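Local coordinates for takeout-like protein 1 (Epiphyas postvittana, PDB 3E8T) that probably acts as a carrier of hydrophobic ligands in an insect, holding a ubiquinone-8 molecule in its long internal pocket, at residues T92-T98 and G110-L116. Numbering follows the deposited sequence.
Sequences TVKGHYT and GDGQMKL. With UQ8 (Ubiquinone-8), chain B.
In the curled antiparallel sheet of the fold shared with haemolymph juvenile hormone binding proteins, 92-98 of strand 82-100 pairs with the end of strand 106-111 and the start of strand 113-133, the chain turning a corner at Gly112. The axes of 92-98 and 113-116 approach to 4.7 Å at 136°. Val93/Leu116, Gly95/Met114 and Tyr97/Gly112 are hydrogen-bonded pairs; Lys94/Lys115, His96/Gln113 and Thr98/Asp111 are non-hydrogen-bonded. Val93 N to Leu116 O (2.9 Å) and Leu116 N to Val93 O (2.8 Å) close one ring. At Gly95, phi/psi 157/-178° would jam a CB against Lys94 O, calling for glycine; Met114 N to Gly95 O is 2.8 Å, but Gly95 N to Met114 O is weak at 3.3 Å.

Val93 (t), Met114 (tt, chi3 84°), Tyr97 and Leu116 (tp) share the buried face. Met114 CE meets Val93 CG1 at 3.7 Å, and Leu116 CD2 lies 3.8 Å from ubiquinone C34, in the ligand pocket. Tyr97 chi1 82° (p) lays the ring over Gly112, OH 3.5 Å from Gly110 CA and hydrogen-bonded to Thr161 O. Phe56 and Leu160 also cover Tyr97 and Met114. Lys94 (mttt) and Lys115 (tttt) extend from the other face. There His96 (t, chi2 -155°) reaches diagonally to Asp111 (t), its NE2 donating to Asp111 OD1 at 2.8 Å.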
loop_
_atom_site.group_PDB
_atom_site.type_symbol
_atom_site.label_atom_id
_atom_site.label_comp_id
_atom_site.label_asym_id
_atom_site.label_seq_id
_atom_site.Cartn_x
_atom_site.Cartn_y
_atom_site.Cartn_z
ATOM N N THR A 92 -2.328 1.196 -9.536
ATOM C CA THR A 92 -2.235 2.523 -10.109
ATOM C C THR A 92 -2.363 3.536 -8.979
ATOM O O THR A 92 -3.157 3.358 -8.067
ATOM C CB THR A 92 -3.296 2.801 -11.241
ATOM O OG1 THR A 92 -3.051 1.997 -12.407
ATOM C CG2 THR A 92 -3.202 4.200 -11.737
ATOM N N VAL A 93 -1.571 4.593 -9.058
ATOM C CA VAL A 93 -1.663 5.749 -8.148
ATOM C C VAL A 93 -1.999 6.975 -8.986
ATOM O O VAL A 93 -1.326 7.241 -9.973
ATOM C CB VAL A 93 -0.370 5.968 -7.376
ATOM C CG1 VAL A 93 -0.576 7.083 -6.372
ATOM C CG2 VAL A 93 0.097 4.698 -6.684
ATOM N N LYS A 94 -3.072 7.647 -8.611
ATOM C CA LYS A 94 -3.538 8.819 -9.313
ATOM C C LYS A 94 -3.712 9.979 -8.376
ATOM O O LYS A 94 -3.833 9.800 -7.174
ATOM C CB LYS A 94 -4.875 8.536 -10.032
ATOM C CG LYS A 94 -4.809 7.470 -11.127
ATOM C CD LYS A 94 -6.214 7.256 -11.778
ATOM C CE LYS A 94 -6.149 6.356 -12.971
ATOM N NZ LYS A 94 -7.483 5.798 -13.412
ATOM N N GLY A 95 -3.752 11.178 -8.919
ATOM C CA GLY A 95 -4.086 12.336 -8.124
ATOM C C GLY A 95 -3.565 13.614 -8.728
ATOM O O GLY A 95 -3.017 13.611 -9.825
ATOM N N HIS A 96 -3.789 14.716 -8.025
ATOM C CA HIS A 96 -3.312 16.021 -8.442
ATOM C C HIS A 96 -1.946 16.251 -7.844
ATOM O O HIS A 96 -1.811 16.301 -6.604
ATOM C CB HIS A 96 -4.310 17.079 -7.934
ATOM C CG HIS A 96 -3.868 18.478 -8.119
ATOM N ND1 HIS A 96 -4.337 19.503 -7.323
ATOM C CD2 HIS A 96 -2.944 19.017 -8.929
ATOM C CE1 HIS A 96 -3.756 20.635 -7.700
ATOM N NE2 HIS A 96 -2.922 20.367 -8.696
ATOM N N TYR A 97 -0.923 16.312 -8.697
ATOM C CA TYR A 97 0.453 16.430 -8.215
ATOM C C TYR A 97 1.025 17.807 -8.494
ATOM O O TYR A 97 0.574 18.531 -9.371
ATOM C CB TYR A 97 1.397 15.372 -8.914
ATOM C CG TYR A 97 1.877 15.806 -10.273
ATOM C CD1 TYR A 97 3.108 16.389 -10.417
ATOM C CD2 TYR A 97 1.075 15.732 -11.380
ATOM C CE1 TYR A 97 3.494 16.922 -11.599
ATOM C CE2 TYR A 97 1.468 16.295 -12.565
ATOM C CZ TYR A 97 2.679 16.897 -12.657
ATOM O OH TYR A 97 3.084 17.483 -13.825
ATOM N N THR A 98 2.058 18.105 -7.703
ATOM C CA THR A 98 2.973 19.176 -8.058
ATOM C C THR A 98 4.381 18.639 -7.950
ATOM O O THR A 98 4.654 17.744 -7.137
ATOM C CB THR A 98 2.829 20.480 -7.260
ATOM O OG1 THR A 98 3.312 20.286 -5.936
ATOM C CG2 THR A 98 1.404 21.001 -7.259
ATOM N N GLY A 110 6.002 20.929 -12.504
ATOM C CA GLY A 110 4.708 20.511 -13.018
ATOM C C GLY A 110 3.630 20.723 -11.995
ATOM O O GLY A 110 3.893 20.787 -10.809
ATOM N N ASP A 111 2.396 20.810 -12.466
ATOM C CA ASP A 111 1.215 20.955 -11.621
ATOM C C ASP A 111 0.036 20.464 -12.427
ATOM O O ASP A 111 -0.413 21.122 -13.346
ATOM C CB ASP A 111 1.022 22.423 -11.255
ATOM C CG ASP A 111 -0.104 22.647 -10.263
ATOM O OD1 ASP A 111 -1.000 21.810 -10.166
ATOM O OD2 ASP A 111 -0.094 23.685 -9.549
ATOM N N GLY A 112 -0.390 19.255 -12.117
ATOM C CA GLY A 112 -1.348 18.601 -12.960
ATOM C C GLY A 112 -1.852 17.304 -12.396
ATOM O O GLY A 112 -1.905 17.153 -11.182
ATOM N N GLN A 113 -2.215 16.394 -13.279
ATOM C CA GLN A 113 -2.702 15.110 -12.859
ATOM C C GLN A 113 -1.670 14.041 -13.119
ATOM O O GLN A 113 -0.916 14.088 -14.089
ATOM C CB GLN A 113 -3.997 14.756 -13.592
ATOM C CG GLN A 113 -5.142 15.686 -13.266
ATOM C CD GLN A 113 -5.517 15.756 -11.822
ATOM O OE1 GLN A 113 -5.787 14.732 -11.194
ATOM N NE2 GLN A 113 -5.562 16.970 -11.279
ATOM N N MET A 114 -1.646 13.042 -12.235
ATOM C CA MET A 114 -0.744 11.906 -12.335
ATOM C C MET A 114 -1.508 10.605 -12.530
ATOM O O MET A 114 -2.556 10.418 -11.901
ATOM C CB MET A 114 0.057 11.783 -11.011
ATOM C CG MET A 114 1.002 10.586 -11.002
ATOM S SD MET A 114 2.038 10.605 -9.531
ATOM C CE MET A 114 0.936 9.821 -8.350
ATOM N N LYS A 115 -0.931 9.715 -13.327
ATOM C CA LYS A 115 -1.333 8.315 -13.362
ATOM C C LYS A 115 -0.039 7.500 -13.387
ATOM O O LYS A 115 0.699 7.528 -14.364
ATOM C CB LYS A 115 -2.151 7.986 -14.600
ATOM C CG LYS A 115 -2.574 6.523 -14.695
ATOM C CD LYS A 115 -3.484 6.234 -15.881
ATOM C CE LYS A 115 -3.619 4.723 -16.067
ATOM N NZ LYS A 115 -4.447 4.374 -17.258
ATOM N N LEU A 116 0.249 6.831 -12.278
ATOM C CA LEU A 116 1.418 6.026 -12.137
ATOM C C LEU A 116 0.946 4.563 -12.192
ATOM O O LEU A 116 0.151 4.161 -11.333
ATOM C CB LEU A 116 2.092 6.380 -10.786
ATOM C CG LEU A 116 3.220 5.482 -10.289
ATOM C CD1 LEU A 116 4.345 5.552 -11.348
ATOM C CD2 LEU A 116 3.695 5.934 -8.941
HETATM C C45 UQ8 B . 6.540 13.513 -10.137
HETATM C C44 UQ8 B . 7.869 12.754 -10.136
HETATM C C46 UQ8 B . 8.735 13.288 -11.246
HETATM C C43 UQ8 B . 7.699 11.253 -10.274
HETATM C C42 UQ8 B . 6.591 10.725 -9.349
HETATM C C41 UQ8 B . 7.062 10.805 -7.903
HETATM C C39 UQ8 B . 6.698 9.535 -7.164
HETATM C C40 UQ8 B . 5.854 9.566 -5.892
HETATM C C38 UQ8 B . 7.194 8.336 -7.601
HETATM C C37 UQ8 B . 6.923 7.110 -7.011
HETATM C C36 UQ8 B . 7.415 6.061 -8.009
HETATM C C34 UQ8 B . 7.042 4.643 -7.616
HETATM C C35 UQ8 B . 7.287 3.677 -8.581
HETATM C C33 UQ8 B . 6.422 4.370 -6.398
HETATM C C32 UQ8 B . 6.050 3.137 -5.873
HETATM C C31 UQ8 B . 4.875 3.372 -4.886
HETATM C C29 UQ8 B . 4.476 2.123 -4.112
HETATM C C30 UQ8 B . 5.572 1.196 -3.496
HETATM C C28 UQ8 B . 3.131 1.807 -3.958
HETATM C C27 UQ8 B . 2.639 0.699 -3.280
HETATM C C26 UQ8 B . 1.266 0.981 -2.651
HETATM C C24 UQ8 B . 0.636 -0.311 -2.120
HETATM C C25 UQ8 B . 0.154 -1.403 -3.091
HETATM C C23 UQ8 B . 0.509 -0.494 -0.761
HETATM C C22 UQ8 B . -0.045 -1.597 -0.104
HETATM C C21 UQ8 B . 0.150 -1.488 1.408
HETATM C C19 UQ8 B . -0.096 -2.778 2.192
HETATM C C20 UQ8 B . 0.285 -2.649 3.666
HETATM C C18 UQ8 B . -1.504 -3.353 1.991
HETATM C C17 UQ8 B . -1.738 -4.589 2.872
HETATM C C16 UQ8 B . -2.902 -5.465 2.380
HETATM C C14 UQ8 B . -3.299 -6.426 3.495
HETATM C C15 UQ8 B . -2.195 -7.066 4.357
HETATM C C13 UQ8 B . -4.636 -6.710 3.766
HETATM C C12 UQ8 B . -5.034 -7.567 4.789
HETATM C C11 UQ8 B . -6.385 -8.263 4.522
HETATM C C9 UQ8 B . -6.498 -9.588 5.298
HETATM C C10 UQ8 B . -5.487 -9.682 6.453
HETATM C C8 UQ8 B . -7.931 -9.742 5.801
HETATM C C7 UQ8 B . -8.048 -9.601 7.322
HETATM C C6 UQ8 B . -7.721 -10.907 8.086
HETATM C C1 UQ8 B . -6.913 -10.850 9.228
HETATM C C1M UQ8 B . -6.426 -9.607 9.632
HETATM C C2 UQ8 B . -6.583 -11.999 9.956
HETATM O O2 UQ8 B . -5.875 -11.946 10.965
HETATM C C3 UQ8 B . -7.068 -13.234 9.555
HETATM O O3 UQ8 B . -6.747 -14.352 10.266
HETATM C C3M UQ8 B . -7.656 -14.518 11.354
HETATM C C4 UQ8 B . -7.867 -13.326 8.422
HETATM O O4 UQ8 B . -8.335 -14.553 8.042
HETATM C C4M UQ8 B . -7.255 -15.489 7.909
HETATM C C5 UQ8 B . -8.190 -12.173 7.692
HETATM O O5 UQ8 B . -8.910 -12.285 6.697
HETATM O O HOH W 1 -5.070 11.846 -11.715
#